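Local coordinates for K5 lyase (Enterobacteria phage k1-5, PDB 2X3H), which probably cleaves the K5 capsular polysaccharide, a heparosan-type glycosaminoglycan, as a trimeric phage tail spike lyase with a beta-helical body, at residues A[212-217]-A[237-242]; A[245-250]-A[271-276]; A[264-269]-A[292-297]. All coordinates share one frame; numbering follows the deposited sequence.

Contact 1: A[212-217]-A[237-242]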
ATOM      1  N   ASN A 212       1.632 -15.519  26.627  1.00 10.58           N
ATOM      2  CA  ASN A 212       0.179 -15.615  26.793  1.00 10.93           C
ATOM      3  C   ASN A 212      -0.383 -14.798  27.957  1.00  9.89           C
ATOM      4  O   ASN A 212      -1.577 -14.895  28.262  1.00 11.26           O
ATOM      5  CB  ASN A 212      -0.297 -17.077  26.899  1.00 12.04           C
ATOM      6  CG  ASN A 212       0.028 -17.904  25.661  1.00 14.24           C
ATOM      7  OD1 ASN A 212       0.051 -17.396  24.539  1.00 15.68           O
ATOM      8  ND2 ASN A 212       0.274 -19.201  25.864  1.00 16.25           N
ATOM      9  N   LYS A 213       0.451 -13.989  28.612  1.00 10.27           N
ATOM     10  CA  LYS A 213      -0.066 -13.163  29.701  1.00  9.99           C
ATOM     11  C   LYS A 213      -1.063 -12.138  29.144  1.00 10.02           C
ATOM     12  O   LYS A 213      -0.818 -11.538  28.093  1.00  8.24           O
ATOM     13  CB  LYS A 213       1.059 -12.479  30.491  1.00 12.02           C
ATOM     14  CG  LYS A 213       0.586 -12.025  31.865  1.00 14.85           C
ATOM     15  CD  LYS A 213       1.524 -11.055  32.565  1.00 16.94           C
ATOM     16  CE  LYS A 213       2.895 -11.609  32.797  1.00 18.26           C
ATOM     17  NZ  LYS A 213       3.626 -10.758  33.800  1.00 18.31           N
ATOM     18  N   ALA A 214      -2.182 -11.959  29.844  1.00  9.05           N
ATOM     19  CA  ALA A 214      -3.310 -11.144  29.373  1.00  9.17           C
ATOM     20  C   ALA A 214      -3.107  -9.650  29.589  1.00  9.26           C
ATOM     21  O   ALA A 214      -3.729  -9.039  30.475  1.00  9.04           O
ATOM     22  CB  ALA A 214      -4.613 -11.600  30.050  1.00  9.51           C
ATOM     23  N   ALA A 215      -2.220  -9.062  28.792  1.00  8.25           N
ATOM     24  CA  ALA A 215      -1.972  -7.631  28.854  1.00  7.80           C
ATOM     25  C   ALA A 215      -1.656  -7.109  27.457  1.00  7.54           C
ATOM     26  O   ALA A 215      -1.196  -7.848  26.596  1.00  7.93           O
ATOM     27  CB  ALA A 215      -0.822  -7.311  29.816  1.00  7.68           C
ATOM     28  N   GLY A 216      -1.915  -5.825  27.259  1.00  6.73           N
ATOM     29  CA  GLY A 216      -1.546  -5.131  26.041  1.00  6.32           C
ATOM     30  C   GLY A 216      -1.436  -3.647  26.294  1.00  6.38           C
ATOM     31  O   GLY A 216      -1.689  -3.167  27.406  1.00  5.90           O
ATOM     32  N   CYS A 217      -1.082  -2.906  25.253  1.00  5.63           N
ATOM     33  CA  CYS A 217      -0.902  -1.471  25.375  1.00  6.24           C
ATOM     34  C   CYS A 217      -2.226  -0.757  25.149  1.00  5.59           C
ATOM     35  O   CYS A 217      -2.839  -0.278  26.093  1.00  7.85           O
ATOM     36  CB  CYS A 217       0.172  -0.980  24.404  1.00  6.41           C
ATOM     37  SG  CYS A 217       0.589   0.756  24.633  1.00  8.30           S
ATOM     38  N   PRO A 237       2.837  -8.593  26.225  1.00  7.23           N
ATOM     39  CA  PRO A 237       2.556  -9.992  25.916  1.00  7.60           C
ATOM     40  C   PRO A 237       1.375 -10.230  24.962  1.00  8.06           C
ATOM     41  O   PRO A 237       1.386  -9.702  23.850  1.00  8.44           O
ATOM     42  CB  PRO A 237       2.332 -10.614  27.307  1.00  7.91           C
ATOM     43  CG  PRO A 237       1.751  -9.501  28.101  1.00  7.62           C
ATOM     44  CD  PRO A 237       2.261  -8.197  27.528  1.00  7.28           C
ATOM     45  N   GLN A 238       0.371 -11.010  25.379  1.00  8.61           N
ATOM     46  CA  GLN A 238      -0.610 -11.549  24.425  1.00  9.89           C
ATOM     47  C   GLN A 238      -1.244 -10.513  23.502  1.00  8.70           C
ATOM     48  O   GLN A 238      -1.356 -10.729  22.287  1.00  8.04           O
ATOM     49  CB  GLN A 238      -1.730 -12.282  25.158  1.00 11.67           C
ATOM     50  CG  GLN A 238      -2.844 -12.770  24.253  1.00 16.77           C
ATOM     51  CD  GLN A 238      -2.532 -14.072  23.557  1.00 19.67           C
ATOM     52  OE1 GLN A 238      -3.419 -14.911  23.373  1.00 23.30           O
ATOM     53  NE2 GLN A 238      -1.280 -14.250  23.153  1.00 22.10           N
ATOM     54  N   PHE A 239      -1.690  -9.402  24.072  1.00  7.71           N
ATOM     55  CA  PHE A 239      -2.478  -8.452  23.282  1.00  8.17           C
ATOM     56  C   PHE A 239      -1.678  -7.337  22.627  1.00  8.45           C
ATOM     57  O   PHE A 239      -2.232  -6.462  21.953  1.00  8.72           O
ATOM     58  CB  PHE A 239      -3.709  -7.994  24.059  1.00  9.27           C
ATOM     59  CG  PHE A 239      -4.568  -9.145  24.483  1.00 10.11           C
ATOM     60  CD1 PHE A 239      -5.267  -9.869  23.537  1.00 10.38           C
ATOM     61  CD2 PHE A 239      -4.617  -9.552  25.802  1.00 10.04           C
ATOM     62  CE1 PHE A 239      -6.032 -10.950  23.888  1.00 10.95           C
ATOM     63  CE2 PHE A 239      -5.392 -10.643  26.168  1.00 11.15           C
ATOM     64  CZ  PHE A 239      -6.104 -11.338  25.202  1.00 10.68           C
ATOM     65  N   GLY A 240      -0.364  -7.379  22.826  1.00  7.82           N
ATOM     66  CA  GLY A 240       0.568  -6.585  22.020  1.00  7.05           C
ATOM     67  C   GLY A 240       0.431  -5.076  22.129  1.00  6.91           C
ATOM     68  O   GLY A 240       0.131  -4.536  23.208  1.00  8.10           O
ATOM     69  N   ALA A 241       0.697  -4.396  21.013  1.00  5.59           N
ATOM     70  CA  ALA A 241       0.687  -2.937  20.958  1.00  6.11           C
ATOM     71  C   ALA A 241      -0.725  -2.372  20.776  1.00  5.68           C
ATOM     72  O   ALA A 241      -1.103  -1.422  21.452  1.00  5.76           O
ATOM     73  CB  ALA A 241       1.616  -2.432  19.843  1.00  6.32           C
ATOM     74  N   VAL A 242      -1.490  -2.954  19.848  1.00  5.04           N
ATOM     75  CA  VAL A 242      -2.862  -2.523  19.602  1.00  5.56           C
ATOM     76  C   VAL A 242      -3.753  -3.738  19.414  1.00  5.55           C
ATOM     77  O   VAL A 242      -3.527  -4.537  18.505  1.00  6.25           O
ATOM     78  CB  VAL A 242      -2.981  -1.634  18.334  1.00  4.20           C
ATOM     79  CG1 VAL A 242      -4.458  -1.297  18.056  1.00  4.72           C
ATOM     80  CG2 VAL A 242      -2.168  -0.350  18.496  1.00  4.91           C
TER
HETATM   81  O   HOH W   1      -1.504 -16.873  22.223  1.00 18.50           O
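Pro237 lays its ring against the backbone and short side chains of 212-217: CG sits 3.8 Å from Ala215 CB, while CB and CG also pack on the carbonyl oxygen of Lys213. That oxygen does double duty. It takes the amide of Gln238 (Gln238 N to Lys213 O 3.0 Å), and within its own segment it accepts Ala215 N, closing an inverse gamma turn centred on Ala214. The next amide, Phe239 N, bonds Ala215 O at 3.0 Å. Cys217 N then reaches Gly240 O at 2.9 Å. Three bonds spaced in this way join two segments running the same way, as expected between successive coils of a parallel beta-helix, here beside the corners the chain turns at Cys217 and Ala241. The type I turn from Pro237 to Gly240 presents the amides of Gln238 and Phe239 to the other coil.

The Phe239 ring brings CE2 to 4.1 Å from Ala214 CB and has Ala215 N near its edge. Gln238 CG lies over the centre of one ring face, and Tyr266 meets the same ring edge-to-face. At the outer end, the amides of Asn212 and Gln238 are turned 77° apart and joined by a water, which donates to Asn212 OD1 and accepts from Gln238 NE2. Gln238 CG is anti to the backbone N (chi1 175°) and the chain bends at chi2 (82°), bringing NE2 round to that water. Lys213 NZ binds Gly208 O and Asp153 O outside the contact, and Tyr206 packs against both Ala215 and Pro237.

Contact 2: A[245-250]-A[271-276]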
ATOM      1  N   LYS A 245     -11.099  -5.442  19.387  1.00  5.79           N
ATOM      2  CA  LYS A 245     -11.804  -6.553  20.017  1.00  5.73           C
ATOM      3  C   LYS A 245     -13.304  -6.512  19.765  1.00  6.18           C
ATOM      4  O   LYS A 245     -13.888  -5.440  19.587  1.00  6.29           O
ATOM      5  CB  LYS A 245     -11.541  -6.513  21.524  1.00  6.90           C
ATOM      6  CG  LYS A 245     -12.009  -7.722  22.314  1.00  7.34           C
ATOM      7  CD  LYS A 245     -11.624  -7.559  23.794  1.00  8.59           C
ATOM      8  CE  LYS A 245     -11.960  -8.808  24.592  1.00 10.41           C
ATOM      9  NZ  LYS A 245     -11.453  -8.659  26.009  1.00 12.14           N
ATOM     10  N   GLY A 246     -13.920  -7.685  19.753  1.00  6.28           N
ATOM     11  CA  GLY A 246     -15.378  -7.776  19.651  1.00  6.47           C
ATOM     12  C   GLY A 246     -15.916  -7.231  18.348  1.00  6.86           C
ATOM     13  O   GLY A 246     -15.425  -7.564  17.281  1.00  7.28           O
ATOM     14  N   THR A 247     -16.942  -6.394  18.440  1.00  6.26           N
ATOM     15  CA  THR A 247     -17.608  -5.890  17.252  1.00  7.50           C
ATOM     16  C   THR A 247     -16.953  -4.625  16.689  1.00  7.42           C
ATOM     17  O   THR A 247     -17.609  -3.833  16.010  1.00 10.17           O
ATOM     18  CB  THR A 247     -19.088  -5.627  17.520  1.00  7.43           C
ATOM     19  OG1 THR A 247     -19.211  -4.701  18.607  1.00  7.98           O
ATOM     20  CG2 THR A 247     -19.805  -6.963  17.863  1.00  7.99           C
ATOM     21  N   ALA A 248     -15.662  -4.428  16.961  1.00  6.39           N
ATOM     22  CA  ALA A 248     -14.958  -3.266  16.419  1.00  5.89           C
ATOM     23  C   ALA A 248     -15.050  -3.241  14.895  1.00  4.93           C
ATOM     24  O   ALA A 248     -14.718  -4.236  14.228  1.00  5.86           O
ATOM     25  CB  ALA A 248     -13.501  -3.289  16.843  1.00  5.82           C
ATOM     26  N   SER A 249     -15.482  -2.102  14.354  1.00  5.94           N
ATOM     27  CA  SER A 249     -15.609  -1.932  12.910  1.00  6.09           C
ATOM     28  C   SER A 249     -15.372  -0.472  12.519  1.00  5.52           C
ATOM     29  O   SER A 249     -15.642   0.444  13.303  1.00  4.85           O
ATOM     30  CB  SER A 249     -17.009  -2.354  12.438  1.00  7.80           C
ATOM     31  OG  SER A 249     -17.281  -3.725  12.689  1.00 11.91           O
ATOM     32  N   TYR A 250     -14.885  -0.249  11.301  1.00  4.58           N
ATOM     33  CA  TYR A 250     -14.745   1.108  10.768  1.00  4.91           C
ATOM     34  C   TYR A 250     -13.697   1.918  11.522  1.00  5.27           C
ATOM     35  O   TYR A 250     -13.828   3.139  11.670  1.00  6.40           O
ATOM     36  CB  TYR A 250     -16.093   1.861  10.727  1.00  6.13           C
ATOM     37  CG  TYR A 250     -17.244   1.006  10.234  1.00  6.47           C
ATOM     38  CD1 TYR A 250     -17.204   0.407   8.978  1.00  7.77           C
ATOM     39  CD2 TYR A 250     -18.375   0.804  11.029  1.00  7.24           C
ATOM     40  CE1 TYR A 250     -18.264  -0.400   8.533  1.00  7.50           C
ATOM     41  CE2 TYR A 250     -19.425   0.010  10.591  1.00  7.39           C
ATOM     42  CZ  TYR A 250     -19.365  -0.582   9.348  1.00  7.69           C
ATOM     43  OH  TYR A 250     -20.427  -1.374   8.940  1.00  7.52           O
ATOM     44  N   GLY A 271     -16.832 -12.972  22.023  1.00 12.80           N
ATOM     45  CA  GLY A 271     -18.194 -13.234  21.561  1.00 12.05           C
ATOM     46  C   GLY A 271     -18.239 -13.920  20.210  1.00 11.70           C
ATOM     47  O   GLY A 271     -17.207 -14.373  19.702  1.00 11.46           O
ATOM     48  N   PRO A 272     -19.438 -14.015  19.616  1.00 11.41           N
ATOM     49  CA  PRO A 272     -19.584 -14.690  18.324  1.00 10.94           C
ATOM     50  C   PRO A 272     -19.114 -13.866  17.127  1.00 11.05           C
ATOM     51  O   PRO A 272     -18.948 -14.422  16.030  1.00 12.90           O
ATOM     52  CB  PRO A 272     -21.097 -14.914  18.214  1.00 11.07           C
ATOM     53  CG  PRO A 272     -21.696 -13.803  19.026  1.00 10.51           C
ATOM     54  CD  PRO A 272     -20.723 -13.510  20.143  1.00 10.95           C
ATOM     55  N   ILE A 273     -18.917 -12.565  17.333  1.00 10.00           N
ATOM     56  CA  ILE A 273     -18.509 -11.663  16.250  1.00 10.25           C
ATOM     57  C   ILE A 273     -17.163 -11.046  16.585  1.00  8.47           C
ATOM     58  O   ILE A 273     -16.925 -10.639  17.733  1.00  8.22           O
ATOM     59  CB  ILE A 273     -19.554 -10.568  16.014  1.00 11.74           C
ATOM     60  CG1 ILE A 273     -20.855 -11.201  15.502  1.00 13.18           C
ATOM     61  CG2 ILE A 273     -19.039  -9.518  15.015  1.00 12.56           C
ATOM     62  CD1 ILE A 273     -21.961 -10.206  15.251  1.00 16.47           C
ATOM     63  N   ALA A 274     -16.292 -10.986  15.573  1.00  6.93           N
ATOM     64  CA  ALA A 274     -14.926 -10.460  15.741  1.00  5.99           C
ATOM     65  C   ALA A 274     -14.714  -9.208  14.891  1.00  5.68           C
ATOM     66  O   ALA A 274     -15.530  -8.900  14.018  1.00  5.44           O
ATOM     67  CB  ALA A 274     -13.902 -11.534  15.385  1.00  6.79           C
ATOM     68  N   PRO A 275     -13.628  -8.473  15.158  1.00  5.91           N
ATOM     69  CA  PRO A 275     -13.350  -7.224  14.434  1.00  5.08           C
ATOM     70  C   PRO A 275     -13.405  -7.414  12.919  1.00  5.11           C
ATOM     71  O   PRO A 275     -12.799  -8.352  12.381  1.00  4.26           O
ATOM     72  CB  PRO A 275     -11.941  -6.844  14.904  1.00  6.38           C
ATOM     73  CG  PRO A 275     -11.848  -7.460  16.270  1.00  6.46           C
ATOM     74  CD  PRO A 275     -12.607  -8.762  16.177  1.00  6.19           C
ATOM     75  N   SER A 276     -14.150  -6.527  12.263  1.00  4.51           N
ATOM     76  CA  SER A 276     -14.441  -6.646  10.832  1.00  4.63           C
ATOM     77  C   SER A 276     -14.473  -5.248  10.224  1.00  4.68           C
ATOM     78  O   SER A 276     -14.797  -4.273  10.907  1.00  4.91           O
ATOM     79  CB  SER A 276     -15.801  -7.337  10.630  1.00  5.31           C
ATOM     80  OG  SER A 276     -15.814  -8.657  11.167  1.00  7.29           O
TER
HETATM   81  O   HOH W   2     -17.151  -6.501  13.813  1.00 10.50           O
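This is a loop-on-loop contact between adjacent coils, made mostly by backbone atoms: the loop 245-250 comes after strand 242-245, the loop 271-276 comes after strand 266-268, and each leads into the next long strand of the body. Its clearest bond runs from Ser276 N to Ala248 O, 3.1 Å and fairly straight, with an N-H...O angle of 160°. Ala248 O also receives the CA-H of Pro275 (Pro275 CA to Ala248 O 3.3 Å) and the side-chain amide of Asn278. Several donors thus converge on one carbonyl.

Pro275 packs its ring against the type II' turn from Lys245 to Ala248. Its CD lies 3.3 Å from Gly246 O and its CG 3.8 Å from Lys245 N, while its CB faces Ala248 CB. Pro275 N has no hydrogen to share with Gly246 O, 2.9 Å away, so that approach is packing. Gly246 turns the chain at positive phi.

Ser249 CA is 3.2 Å from Ser276 O in a CA-H...O contact, and Ser249 OG lies 3.1 Å from the same Ser276 O, though its proton has another acceptor within reach. Water 2 links that hydroxyl to Ala274 O. Ser276 OG, set beside its own backbone N (chi1 -61°), curls back to donate to Ala274 O and takes Ser299 N from the following coil. Toward the exposed side, Thr247 CG2 and Ile273 CG2 meet obliquely at 3.9 Å.

The end residues of 245-250 have polar partners outside the contact: Lys245 NZ forms a salt bridge with Glu270, and Tyr250 OH bonds Asp309 of the second subunit. Corresponding loops laid one on the next in this way are what a parallel beta-helix stacks at its corners, here with a tyrosine reaching into the trimer interface.

Contact 3: A[264-269]-A[292-297]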
ATOM      1  N   VAL A 264       2.116  -7.938  17.578  1.00  5.94           N
ATOM      2  CA  VAL A 264       2.100  -6.476  17.501  1.00  5.14           C
ATOM      3  C   VAL A 264       0.687  -5.895  17.402  1.00  5.92           C
ATOM      4  O   VAL A 264       0.302  -5.092  18.250  1.00  5.35           O
ATOM      5  CB  VAL A 264       3.052  -5.913  16.415  1.00  5.44           C
ATOM      6  CG1 VAL A 264       3.014  -4.375  16.421  1.00  6.05           C
ATOM      7  CG2 VAL A 264       4.452  -6.383  16.701  1.00  6.84           C
ATOM      8  N   THR A 265      -0.076  -6.298  16.380  1.00  4.73           N
ATOM      9  CA  THR A 265      -1.516  -6.004  16.359  1.00  6.27           C
ATOM     10  C   THR A 265      -2.303  -7.304  16.489  1.00  5.80           C
ATOM     11  O   THR A 265      -1.878  -8.362  15.998  1.00  5.91           O
ATOM     12  CB  THR A 265      -1.956  -5.217  15.111  1.00  6.63           C
ATOM     13  OG1 THR A 265      -1.852  -6.040  13.949  1.00  8.59           O
ATOM     14  CG2 THR A 265      -1.112  -3.963  14.934  1.00  6.11           C
ATOM     15  N   TYR A 266      -3.445  -7.221  17.170  1.00  6.13           N
ATOM     16  CA  TYR A 266      -4.207  -8.408  17.536  1.00  5.94           C
ATOM     17  C   TYR A 266      -5.694  -8.107  17.385  1.00  5.99           C
ATOM     18  O   TYR A 266      -6.178  -7.117  17.935  1.00  5.93           O
ATOM     19  CB  TYR A 266      -3.890  -8.772  19.002  1.00  6.90           C
ATOM     20  CG  TYR A 266      -4.383 -10.142  19.412  1.00  7.67           C
ATOM     21  CD1 TYR A 266      -5.693 -10.333  19.848  1.00  9.09           C
ATOM     22  CD2 TYR A 266      -3.542 -11.251  19.349  1.00  7.69           C
ATOM     23  CE1 TYR A 266      -6.156 -11.593  20.219  1.00  9.29           C
ATOM     24  CE2 TYR A 266      -3.989 -12.510  19.721  1.00  9.33           C
ATOM     25  CZ  TYR A 266      -5.298 -12.679  20.153  1.00 10.16           C
ATOM     26  OH  TYR A 266      -5.743 -13.938  20.516  1.00 11.55           O
ATOM     27  N   ASN A 267      -6.408  -8.939  16.622  1.00  5.65           N
ATOM     28  CA  ASN A 267      -7.865  -8.835  16.547  1.00  6.02           C
ATOM     29  C   ASN A 267      -8.485  -9.993  17.311  1.00  6.19           C
ATOM     30  O   ASN A 267      -8.335 -11.149  16.914  1.00  6.49           O
ATOM     31  CB  ASN A 267      -8.334  -8.891  15.091  1.00  6.49           C
ATOM     32  CG  ASN A 267      -8.025  -7.624  14.344  1.00  7.70           C
ATOM     33  OD1 ASN A 267      -7.755  -6.589  14.948  1.00  8.76           O
ATOM     34  ND2 ASN A 267      -8.052  -7.691  13.010  1.00  7.65           N
ATOM     35  N   GLY A 268      -9.152  -9.695  18.418  1.00  5.00           N
ATOM     36  CA  GLY A 268      -9.700 -10.763  19.255  1.00  5.93           C
ATOM     37  C   GLY A 268     -11.173 -10.583  19.565  1.00  6.38           C
ATOM     38  O   GLY A 268     -11.757  -9.550  19.279  1.00  5.49           O
ATOM     39  N   THR A 269     -11.768 -11.613  20.158  1.00  7.72           N
ATOM     40  CA  THR A 269     -13.150 -11.500  20.609  1.00  8.42           C
ATOM     41  C   THR A 269     -13.468 -12.518  21.693  1.00  9.42           C
ATOM     42  O   THR A 269     -12.868 -13.594  21.742  1.00  9.95           O
ATOM     43  CB  THR A 269     -14.134 -11.681  19.446  1.00  8.42           C
ATOM     44  OG1 THR A 269     -15.454 -11.398  19.927  1.00  8.86           O
ATOM     45  CG2 THR A 269     -14.062 -13.096  18.883  1.00  7.98           C
ATOM     46  N   ALA A 292       3.584 -10.984  13.855  1.00  5.09           N
ATOM     47  CA  ALA A 292       3.419  -9.537  13.704  1.00  4.96           C
ATOM     48  C   ALA A 292       1.950  -9.157  13.860  1.00  5.55           C
ATOM     49  O   ALA A 292       1.606  -8.269  14.649  1.00  5.34           O
ATOM     50  CB  ALA A 292       3.960  -9.050  12.355  1.00  5.37           C
ATOM     51  N   VAL A 293       1.086  -9.846  13.119  1.00  5.23           N
ATOM     52  CA  VAL A 293      -0.332  -9.481  13.059  1.00  5.31           C
ATOM     53  C   VAL A 293      -1.198 -10.714  13.204  1.00  5.74           C
ATOM     54  O   VAL A 293      -1.021 -11.698  12.479  1.00  6.01           O
ATOM     55  CB  VAL A 293      -0.660  -8.815  11.690  1.00  5.66           C
ATOM     56  CG1 VAL A 293      -2.168  -8.618  11.539  1.00  5.06           C
ATOM     57  CG2 VAL A 293       0.072  -7.499  11.547  1.00  5.44           C
ATOM     58  N   VAL A 294      -2.138 -10.662  14.143  1.00  4.79           N
ATOM     59  CA  VAL A 294      -3.156 -11.703  14.275  1.00  5.38           C
ATOM     60  C   VAL A 294      -4.446 -11.073  13.751  1.00  5.96           C
ATOM     61  O   VAL A 294      -5.050 -10.219  14.424  1.00  6.43           O
ATOM     62  CB  VAL A 294      -3.310 -12.152  15.755  1.00  5.25           C
ATOM     63  CG1 VAL A 294      -4.461 -13.129  15.894  1.00  6.53           C
ATOM     64  CG2 VAL A 294      -1.999 -12.770  16.293  1.00  5.92           C
ATOM     65  N   ALA A 295      -4.828 -11.430  12.520  1.00  4.69           N
ATOM     66  CA  ALA A 295      -5.976 -10.804  11.841  1.00  5.06           C
ATOM     67  C   ALA A 295      -7.311 -11.229  12.471  1.00  4.22           C
ATOM     68  O   ALA A 295      -8.317 -10.531  12.331  1.00  5.61           O
ATOM     69  CB  ALA A 295      -5.967 -11.140  10.325  1.00  4.84           C
ATOM     70  N   GLY A 296      -7.314 -12.379  13.149  1.00  4.80           N
ATOM     71  CA  GLY A 296      -8.504 -12.838  13.869  1.00  4.74           C
ATOM     72  C   GLY A 296      -9.549 -13.569  13.035  1.00  5.21           C
ATOM     73  O   GLY A 296      -9.313 -13.982  11.872  1.00  5.14           O
ATOM     74  N   LYS A 297     -10.717 -13.734  13.659  1.00  5.27           N
ATOM     75  CA  LYS A 297     -11.804 -14.543  13.125  1.00  6.94           C
ATOM     76  C   LYS A 297     -12.823 -13.739  12.325  1.00  6.12           C
ATOM     77  O   LYS A 297     -13.758 -14.324  11.753  1.00  5.94           O
ATOM     78  CB  LYS A 297     -12.525 -15.276  14.268  1.00 10.30           C
ATOM     79  CG  LYS A 297     -11.601 -16.061  15.190  1.00 12.86           C
ATOM     80  CD  LYS A 297     -12.405 -16.716  16.328  1.00 14.95           C
ATOM     81  CE  LYS A 297     -11.554 -17.746  17.074  1.00 17.23           C
ATOM     82  NZ  LYS A 297     -12.338 -18.441  18.132  1.00 19.21           N
TER
HETATM   83  O   HOH W   3      -4.409  -7.229  13.872  1.00  8.48           O
HETATM   84  O   HOH W   4     -10.778 -12.834  16.450  1.00 13.16           O
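Tyr266 lays one face of its ring over Val294, whose CG1 stands 4.3 Å from the ring centroid and 26° off the normal, a CH-pi contact; Tyr266 CD2 also packs on Val294 CB at 3.7 Å. With CG anti to the backbone N (chi1 -168°), the ring lies alongside the valine, both pointing to the same face of a parallel ladder. On the other face Thr265 OG1 rests against both methyls of Val293, and water 3 ties this hydroxyl to Val294 O.

Between the faces runs the backbone ladder. Ala292 O accepts two amides, Val264 N and Thr265 N. Val294 N returns a bond to Thr265 O with an N-H...O angle of 171°, and Val294 O takes Asn267 N at 2.9 Å. Asn267 then adds a side-chain rung: Asn267 ND2 reaches Ala295 O at 2.9 Å, with that oxygen close to its amide plane.

Val264 and Asn267 pack inward on strand 279-286, and Ala292, Val293 and Ala295 on strand 302-309. Strand 321-323 continues the stack beyond Val293 and Val294.

In the fold
Contact 3 is the most buried of the three, whereas contacts 1 and 2 are partly buried and have exposed residues at their margins. All join neighbouring coils of the beta-helix. Contact 1 hands over directly to contact 3: Ala241 N to Val264 O and Val242 O to Tyr266 N extend the backbone bonding from 237-242 into 264-269. Contacts 2 and 3 alternate along the chain and share the bond from Gly246 N to Gly268 O. Their chemistry differs: contact 3 has a short parallel ladder with side chains paired on both faces, contact 1 a turn docked on a neighbouring coil, and contact 2 a single amide bond, proline packing, CA-H...O contacts and serine hydroxyls.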